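Local atomic coordinates of sensor protein (Vibrio cholerae, PDB entry 3BY9), a protein that probably senses C4-dicarboxylates such as succinate through this domain and, as a membrane-bound histidine kinase, passes the signal on by phosphorylating itself on histidine. Residues A[7-10]-A[11-14]; A[60-63]-A[64-67]; A[87-91]-A[92-96]. All coordinates share one frame; numbering follows the deposited sequence.

Contact 1 (A[7-10]-A[11-14]); sequences ALLN and EHQS
His12 packs back against Leu8, one turn earlier in the same helix, and can be followed outward from its backbone. His12 CB rests 3.3 Å from Leu9 O, a carbonyl of the preceding turn. CG anti to the carbonyl carbon (chi1 -89°) swings the imidazole back over that turn, where His12 CG and ND1 both lie 3.6 Å from Leu8 O. Farther out, His12 CE1 meets Leu8 CD1 at 3.8 Å, while Leu8 CG lies over one ring face, displaced toward the rim. At the tip, His12 NE2 makes a weak hydrogen bond to Ile239 O. Histidine suits this buried place: a face of its flat ring packs on a leucine, while NE2 at the far rim reaches a strand carbonyl. The backbone bond from His12 N to Leu8 O, 2.8 Å long, is the ordinary i to i+4 bond that sets the two residues on the same side of the helix.

Leu9 O takes two bonds, one from Gln13 N and one from a water at 2.7 Å. The same water accepts from Gln13 NE2 at 3.0 Å, so the bent glutamine chain is tied back to its own helix, while Gln13 OE1 turns to Arg243. Glu11, on the exposed side, forms a salt bridge with Arg18.

Within helix 5-27, Leu8, Leu9 and His12 form the face laid on strands 238-245 and 250-257, touching Ile239, Ser241, Val254 and Ser256.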
loop_
_atom_site.group_PDB
_atom_site.type_symbol
_atom_site.label_atom_id
_atom_site.label_comp_id
_atom_site.label_asym_id
_atom_site.label_seq_id
_atom_site.Cartn_x
_atom_site.Cartn_y
_atom_site.Cartn_z
ATOM N N ALA A 7 11.870 -24.603 17.066
ATOM C CA ALA A 7 10.729 -25.119 16.332
ATOM C C ALA A 7 9.757 -23.971 15.989
ATOM O O ALA A 7 9.174 -23.952 14.913
ATOM C CB ALA A 7 10.015 -26.202 17.155
ATOM N N LEU A 8 9.623 -23.016 16.895
ATOM C CA LEU A 8 8.746 -21.882 16.636
ATOM C C LEU A 8 9.367 -21.042 15.498
ATOM O O LEU A 8 8.672 -20.610 14.585
ATOM C CB LEU A 8 8.609 -21.047 17.895
ATOM C CG LEU A 8 7.803 -19.730 17.749
ATOM C CD1 LEU A 8 6.389 -20.047 17.199
ATOM C CD2 LEU A 8 7.684 -19.057 19.110
ATOM N N LEU A 9 10.687 -20.816 15.546
ATOM C CA LEU A 9 11.289 -20.031 14.458
ATOM C C LEU A 9 11.112 -20.756 13.132
ATOM O O LEU A 9 10.964 -20.127 12.076
ATOM C CB LEU A 9 12.805 -19.854 14.709
ATOM C CG LEU A 9 13.130 -18.968 15.905
ATOM C CD1 LEU A 9 14.684 -18.945 16.052
ATOM C CD2 LEU A 9 12.597 -17.524 15.645
ATOM N N ASN A 10 11.158 -22.088 13.165
ATOM C CA ASN A 10 11.001 -22.850 11.920
ATOM C C ASN A 10 9.596 -22.672 11.391
ATOM O O ASN A 10 9.403 -22.517 10.169
ATOM C CB ASN A 10 11.295 -24.337 12.169
ATOM C CG ASN A 10 12.781 -24.594 12.451
ATOM O OD1 ASN A 10 13.640 -23.722 12.237
ATOM N ND2 ASN A 10 13.090 -25.789 12.924
ATOM N N GLU A 11 8.611 -22.720 12.280
ATOM C CA GLU A 11 7.203 -22.543 11.885
ATOM C C GLU A 11 6.998 -21.124 11.365
ATOM O O GLU A 11 6.263 -20.904 10.405
ATOM C CB GLU A 11 6.276 -22.791 13.085
ATOM C CG GLU A 11 4.775 -22.514 12.805
ATOM C CD GLU A 11 4.189 -23.270 11.585
ATOM O OE1 GLU A 11 4.766 -24.254 11.064
ATOM O OE2 GLU A 11 3.094 -22.869 11.138
ATOM N N HIS A 12 7.663 -20.160 11.982
ATOM C CA HIS A 12 7.549 -18.784 11.499
ATOM C C HIS A 12 7.975 -18.729 10.033
ATOM O O HIS A 12 7.381 -18.001 9.227
ATOM C CB HIS A 12 8.500 -17.879 12.255
ATOM C CG HIS A 12 7.963 -17.269 13.509
ATOM N ND1 HIS A 12 6.730 -17.569 14.081
ATOM C CD2 HIS A 12 8.523 -16.325 14.299
ATOM C CE1 HIS A 12 6.576 -16.822 15.165
ATOM N NE2 HIS A 12 7.642 -16.061 15.311
ATOM N N GLN A 13 9.063 -19.425 9.687
ATOM C CA GLN A 13 9.527 -19.397 8.299
ATOM C C GLN A 13 8.455 -19.923 7.355
ATOM O O GLN A 13 8.274 -19.406 6.258
ATOM C CB GLN A 13 10.830 -20.199 8.126
ATOM C CG GLN A 13 12.061 -19.473 8.696
ATOM C CD GLN A 13 12.259 -18.118 8.041
ATOM O OE1 GLN A 13 12.421 -18.042 6.827
ATOM N NE2 GLN A 13 12.240 -17.049 8.829
ATOM N N SER A 14 7.724 -20.951 7.781
ATOM C CA SER A 14 6.673 -21.495 6.937
ATOM C C SER A 14 5.490 -20.531 6.848
ATOM O O SER A 14 4.849 -20.399 5.791
ATOM C CB SER A 14 6.228 -22.845 7.482
ATOM O OG SER A 14 7.238 -23.813 7.243
HETATM O O HOH W 1 11.995 -17.659 11.706
#

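Contact 2 (A[60-63]-A[64-67]); sequences NRYL and EQVN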
loop_
_atom_site.group_PDB
_atom_site.type_symbol
_atom_site.label_atom_id
_atom_site.label_comp_id
_atom_site.label_asym_id
_atom_site.label_seq_id
_atom_site.Cartn_x
_atom_site.Cartn_y
_atom_site.Cartn_z
ATOM N N ASN A 60 -15.116 7.673 -18.353
ATOM C CA ASN A 60 -15.536 7.365 -16.985
ATOM C C ASN A 60 -16.254 6.023 -16.915
ATOM O O ASN A 60 -15.999 5.211 -16.023
ATOM C CB ASN A 60 -16.542 8.395 -16.487
ATOM C CG ASN A 60 -15.905 9.662 -15.953
ATOM O OD1 ASN A 60 -14.731 9.708 -15.563
ATOM N ND2 ASN A 60 -16.733 10.701 -15.858
ATOM N N ARG A 61 -17.202 5.810 -17.837
ATOM C CA ARG A 61 -17.978 4.568 -17.839
ATOM C C ARG A 61 -17.106 3.373 -18.153
ATOM O O ARG A 61 -17.306 2.296 -17.600
ATOM C CB ARG A 61 -19.149 4.698 -18.822
ATOM C CG ARG A 61 -20.161 5.762 -18.242
ATOM C CD ARG A 61 -21.361 6.037 -19.169
ATOM N NE ARG A 61 -22.319 6.962 -18.548
ATOM C CZ ARG A 61 -23.231 6.620 -17.640
ATOM N NH1 ARG A 61 -23.339 5.357 -17.219
ATOM N NH2 ARG A 61 -24.040 7.554 -17.145
ATOM N N TYR A 62 -16.092 3.584 -19.007
ATOM C CA TYR A 62 -15.179 2.469 -19.330
ATOM C C TYR A 62 -14.341 2.122 -18.102
ATOM O O TYR A 62 -14.200 0.941 -17.759
ATOM C CB TYR A 62 -14.267 2.870 -20.505
ATOM C CG TYR A 62 -13.207 1.835 -20.797
ATOM C CD1 TYR A 62 -13.556 0.541 -21.141
ATOM C CD2 TYR A 62 -11.852 2.179 -20.742
ATOM C CE1 TYR A 62 -12.573 -0.448 -21.426
ATOM C CE2 TYR A 62 -10.861 1.217 -21.039
ATOM C CZ TYR A 62 -11.222 -0.085 -21.367
ATOM O OH TYR A 62 -10.249 -1.058 -21.536
ATOM N N LEU A 63 -13.796 3.128 -17.422
ATOM C CA LEU A 63 -12.947 2.834 -16.250
ATOM C C LEU A 63 -13.812 2.182 -15.152
ATOM O O LEU A 63 -13.349 1.335 -14.381
ATOM C CB LEU A 63 -12.282 4.120 -15.715
ATOM C CG LEU A 63 -11.255 4.750 -16.704
ATOM C CD1 LEU A 63 -10.697 6.062 -16.093
ATOM C CD2 LEU A 63 -10.152 3.791 -17.025
ATOM N N GLU A 64 -15.083 2.571 -15.090
ATOM C CA GLU A 64 -15.956 1.977 -14.096
ATOM C C GLU A 64 -16.130 0.470 -14.396
ATOM O O GLU A 64 -16.160 -0.341 -13.472
ATOM C CB GLU A 64 -17.298 2.734 -14.119
ATOM C CG GLU A 64 -18.287 2.264 -13.064
ATOM C CD GLU A 64 -19.614 3.035 -13.118
ATOM O OE1 GLU A 64 -19.873 3.840 -14.060
ATOM O OE2 GLU A 64 -20.410 2.822 -12.169
ATOM N N GLN A 65 -16.251 0.125 -15.685
ATOM C CA GLN A 65 -16.403 -1.267 -16.132
ATOM C C GLN A 65 -15.133 -2.038 -15.833
ATOM O O GLN A 65 -15.174 -3.141 -15.327
ATOM C CB GLN A 65 -16.725 -1.284 -17.654
ATOM C CG GLN A 65 -18.141 -0.862 -17.893
ATOM C CD GLN A 65 -18.426 -0.445 -19.328
ATOM O OE1 GLN A 65 -19.592 -0.217 -19.693
ATOM N NE2 GLN A 65 -17.391 -0.320 -20.137
ATOM N N VAL A 66 -13.987 -1.453 -16.169
ATOM C CA VAL A 66 -12.733 -2.138 -15.883
ATOM C C VAL A 66 -12.592 -2.396 -14.389
ATOM O O VAL A 66 -12.243 -3.497 -13.958
ATOM C CB VAL A 66 -11.520 -1.270 -16.319
ATOM C CG1 VAL A 66 -10.203 -1.876 -15.779
ATOM C CG2 VAL A 66 -11.496 -1.177 -17.870
ATOM N N ASN A 67 -12.869 -1.370 -13.607
ATOM C CA ASN A 67 -12.703 -1.451 -12.161
ATOM C C ASN A 67 -13.564 -2.591 -11.564
ATOM O O ASN A 67 -13.162 -3.292 -10.615
ATOM C CB ASN A 67 -13.057 -0.099 -11.540
ATOM C CG ASN A 67 -12.746 -0.032 -10.049
ATOM O OD1 ASN A 67 -13.651 -0.045 -9.165
ATOM N ND2 ASN A 67 -11.479 0.061 -9.749
HETATM O O HOH W 2 -19.832 1.952 -16.528
#
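Val66 places its CG2 methyl over one face of the Tyr62 ring, a CH-pi contact with the methyl 3.9 Å from the ring centroid and 20° off the normal. The methyl is offset toward the hydroxyl end, its nearest ring atom being Tyr62 CZ at 3.7 Å. Tyr62 holds CG anti to its backbone N (chi1 174°), which lays the ring along the helix surface toward the next turn, and a branched valine offers a methyl there.

A second, looser packing contact comes from Gln65, whose NE2 approaches the ring edge at 4.1 Å from Tyr62 CD1; amide and ring planes stand nearly perpendicular, 89° apart.

Hydrogen bonds of the helix backbone run through all four i to i+4 pairs, the straightest being Val66 N to Tyr62 O at 2.9 Å. Water adds one link: a single molecule donates to Arg61 O at 2.8 Å and to Glu64 OE1 at 3.1 Å. The glutamate chain is fully extended, and at its end OE1 accepts a hydrogen bond from Trp90 NE1 and OE2 one from Asn91 ND2. Arg61 NH1 stays 4.9 Å from Glu64 OE1, so these opposite charges are near but not paired.

On helix 53-70, Tyr62 and Leu63 face helices 33-38 and 41-48, with Tyr62 OH bonded to the calcium ligand Asp40, while Asn60 and Leu63 also reach Ala86 on strand 84-87.

Contact 3 (A[87-91]-A[92-96]); sequences SSNWN and LDRSF
Asn89 turns its side-chain amide toward Phe96, and both ends of that amide are engaged. OD1 accepts from Phe96 N at 2.9 Å (161° at the hydrogen) and from Ser87 OG at 2.6 Å. The two donors come from opposite faces of the amide plane, neither on a lone pair. ND2 sits 3.1 Å above the Phe96 ring plane, over its centre, with the planes inclined at 66°, and also donates to Asp74 OD1. With CG lodged between the backbone N and the carbonyl carbon (chi1 54°), the short asparagine side chain folds back into the loop as donor and acceptor at once.

Three type I turns each close with a backbone bond: Trp90 N to Ser87 O, Leu92 N to Asn89 O (2.9 Å) and Ser95 N to Leu92 O. Ser95 CA adds a CA-H...O contact to Asn89 O. Trp90 O takes two waters: one also bonds Ser95 OG at 2.7 Å, itself hydrogen-bonded to Ile97 N, and the other donates to Leu92 O.

Leu92 CD1 packs on Asn89 CB at 3.8 Å and lies over one face of the Arg94 guanidinium, offset toward its rim; Arg94 NE forms a salt bridge with Asp74, and NH2 donates to Ala73 O.

Asp74 thus receives both Asn89 and Arg94 and would probably polarise the Asn89 N-H, an effect the Arg94 charge would temper. The chemistry implies a loop held by polar bonds centred on the buried Asn89 amide, placing Phe96 beside Thr124 and Arg94 beside Ser125, both of the succinate site; a succinate, perhaps from the crystallisation liquor, lies next to Phe96.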
loop_
_atom_site.group_PDB
_atom_site.type_symbol
_atom_site.label_atom_id
_atom_site.label_comp_id
_atom_site.label_asym_id
_atom_site.label_seq_id
_atom_site.Cartn_x
_atom_site.Cartn_y
_atom_site.Cartn_z
ATOM N N SER A 87 -12.564 8.723 -14.034
ATOM C CA SER A 87 -12.338 7.811 -12.933
ATOM C C SER A 87 -13.510 6.854 -12.739
ATOM O O SER A 87 -14.654 7.207 -12.986
ATOM C CB SER A 87 -12.205 8.643 -11.644
ATOM O OG SER A 87 -12.009 7.791 -10.501
ATOM N N SER A 88 -13.222 5.646 -12.278
ATOM C CA SER A 88 -14.285 4.686 -12.004
ATOM C C SER A 88 -15.222 5.181 -10.913
ATOM O O SER A 88 -16.381 4.710 -10.836
ATOM C CB SER A 88 -13.640 3.352 -11.556
ATOM O OG SER A 88 -12.898 3.562 -10.354
ATOM N N ASN A 89 -14.757 6.108 -10.055
ATOM C CA ASN A 89 -15.616 6.592 -8.954
ATOM C C ASN A 89 -16.291 7.932 -9.225
ATOM O O ASN A 89 -16.742 8.621 -8.302
ATOM C CB ASN A 89 -14.799 6.657 -7.635
ATOM C CG ASN A 89 -13.511 7.488 -7.758
ATOM O OD1 ASN A 89 -13.497 8.490 -8.444
ATOM N ND2 ASN A 89 -12.439 7.056 -7.098
ATOM N N TRP A 90 -16.405 8.258 -10.524
ATOM C CA TRP A 90 -16.955 9.529 -10.956
ATOM C C TRP A 90 -18.369 9.787 -10.413
ATOM O O TRP A 90 -18.742 10.952 -10.239
ATOM C CB TRP A 90 -17.012 9.597 -12.479
ATOM C CG TRP A 90 -17.998 8.644 -13.070
ATOM C CD1 TRP A 90 -17.823 7.330 -13.342
ATOM C CD2 TRP A 90 -19.351 8.968 -13.431
ATOM N NE1 TRP A 90 -18.990 6.795 -13.880
ATOM C CE2 TRP A 90 -19.940 7.792 -13.926
ATOM C CE3 TRP A 90 -20.106 10.144 -13.368
ATOM C CZ2 TRP A 90 -21.266 7.749 -14.365
ATOM C CZ3 TRP A 90 -21.452 10.102 -13.812
ATOM C CH2 TRP A 90 -21.993 8.915 -14.298
ATOM N N ASN A 91 -19.091 8.685 -10.192
ATOM C CA ASN A 91 -20.481 8.673 -9.697
ATOM C C ASN A 91 -20.619 8.286 -8.236
ATOM O O ASN A 91 -21.709 7.887 -7.786
ATOM C CB ASN A 91 -21.338 7.702 -10.533
ATOM C CG ASN A 91 -20.733 6.277 -10.631
ATOM O OD1 ASN A 91 -19.590 5.991 -10.209
ATOM N ND2 ASN A 91 -21.504 5.389 -11.236
ATOM N N LEU A 92 -19.529 8.403 -7.490
ATOM C CA LEU A 92 -19.547 8.044 -6.055
ATOM C C LEU A 92 -19.216 9.270 -5.190
ATOM O O LEU A 92 -18.690 10.267 -5.707
ATOM C CB LEU A 92 -18.530 6.946 -5.779
ATOM C CG LEU A 92 -18.600 5.694 -6.669
ATOM C CD1 LEU A 92 -17.620 4.656 -6.163
ATOM C CD2 LEU A 92 -20.024 5.079 -6.632
ATOM N N ASP A 93 -19.512 9.181 -3.886
ATOM C CA ASP A 93 -19.230 10.267 -2.959
ATOM C C ASP A 93 -17.705 10.546 -2.981
ATOM O O ASP A 93 -17.296 11.709 -2.903
ATOM C CB ASP A 93 -19.603 9.874 -1.528
ATOM C CG ASP A 93 -21.097 10.008 -1.235
ATOM O OD1 ASP A 93 -21.905 10.275 -2.149
ATOM O OD2 ASP A 93 -21.429 9.820 -0.040
ATOM N N ARG A 94 -16.897 9.491 -3.094
ATOM C CA ARG A 94 -15.424 9.674 -3.061
ATOM C C ARG A 94 -14.806 10.082 -4.390
ATOM O O ARG A 94 -13.595 10.033 -4.515
ATOM C CB ARG A 94 -14.707 8.413 -2.562
ATOM C CG ARG A 94 -14.691 7.224 -3.539
ATOM C CD ARG A 94 -13.929 6.046 -2.921
ATOM N NE ARG A 94 -13.870 4.834 -3.753
ATOM C CZ ARG A 94 -14.780 3.868 -3.774
ATOM N NH1 ARG A 94 -15.892 3.939 -3.009
ATOM N NH2 ARG A 94 -14.561 2.780 -4.510
ATOM N N SER A 95 -15.617 10.497 -5.351
ATOM C CA SER A 95 -15.053 10.880 -6.652
ATOM C C SER A 95 -13.726 11.602 -6.603
ATOM O O SER A 95 -13.567 12.599 -5.897
ATOM C CB SER A 95 -16.002 11.759 -7.445
ATOM O OG SER A 95 -15.468 12.036 -8.757
ATOM N N PHE A 96 -12.785 11.093 -7.406
ATOM C CA PHE A 96 -11.471 11.700 -7.477
ATOM C C PHE A 96 -11.431 12.721 -8.601
ATOM O O PHE A 96 -10.387 13.382 -8.781
ATOM C CB PHE A 96 -10.416 10.631 -7.818
ATOM C CG PHE A 96 -10.191 9.580 -6.758
ATOM C CD1 PHE A 96 -10.861 9.591 -5.526
ATOM C CD2 PHE A 96 -9.304 8.519 -7.035
ATOM C CE1 PHE A 96 -10.671 8.572 -4.601
ATOM C CE2 PHE A 96 -9.103 7.482 -6.120
ATOM C CZ PHE A 96 -9.788 7.495 -4.900
HETATM O O HOH W 3 -17.370 13.425 -10.034
HETATM O O HOH W 4 -19.797 12.002 -7.530
#

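In the fold
From the N terminus, contact 1 comes first, two adjacent turns of the long helix 5-27 where it lies on the four-stranded sheet. The chain then passes through two short helices to helix 53-70, which carries contact 2, and on through strands 74-79 and 84-87 to the turns of contact 3. All three are local and lie in series, none enclosing or crossing another. Contact 1 is about 44 Å, centre to centre, from either of the others and on the opposite side of the chain's centre. Contacts 2 and 3 do touch: Asn60 reaches Ser87 and Glu64 reaches Asn91, tying helix 53-70 to the loop at the edge of the five-stranded sheet.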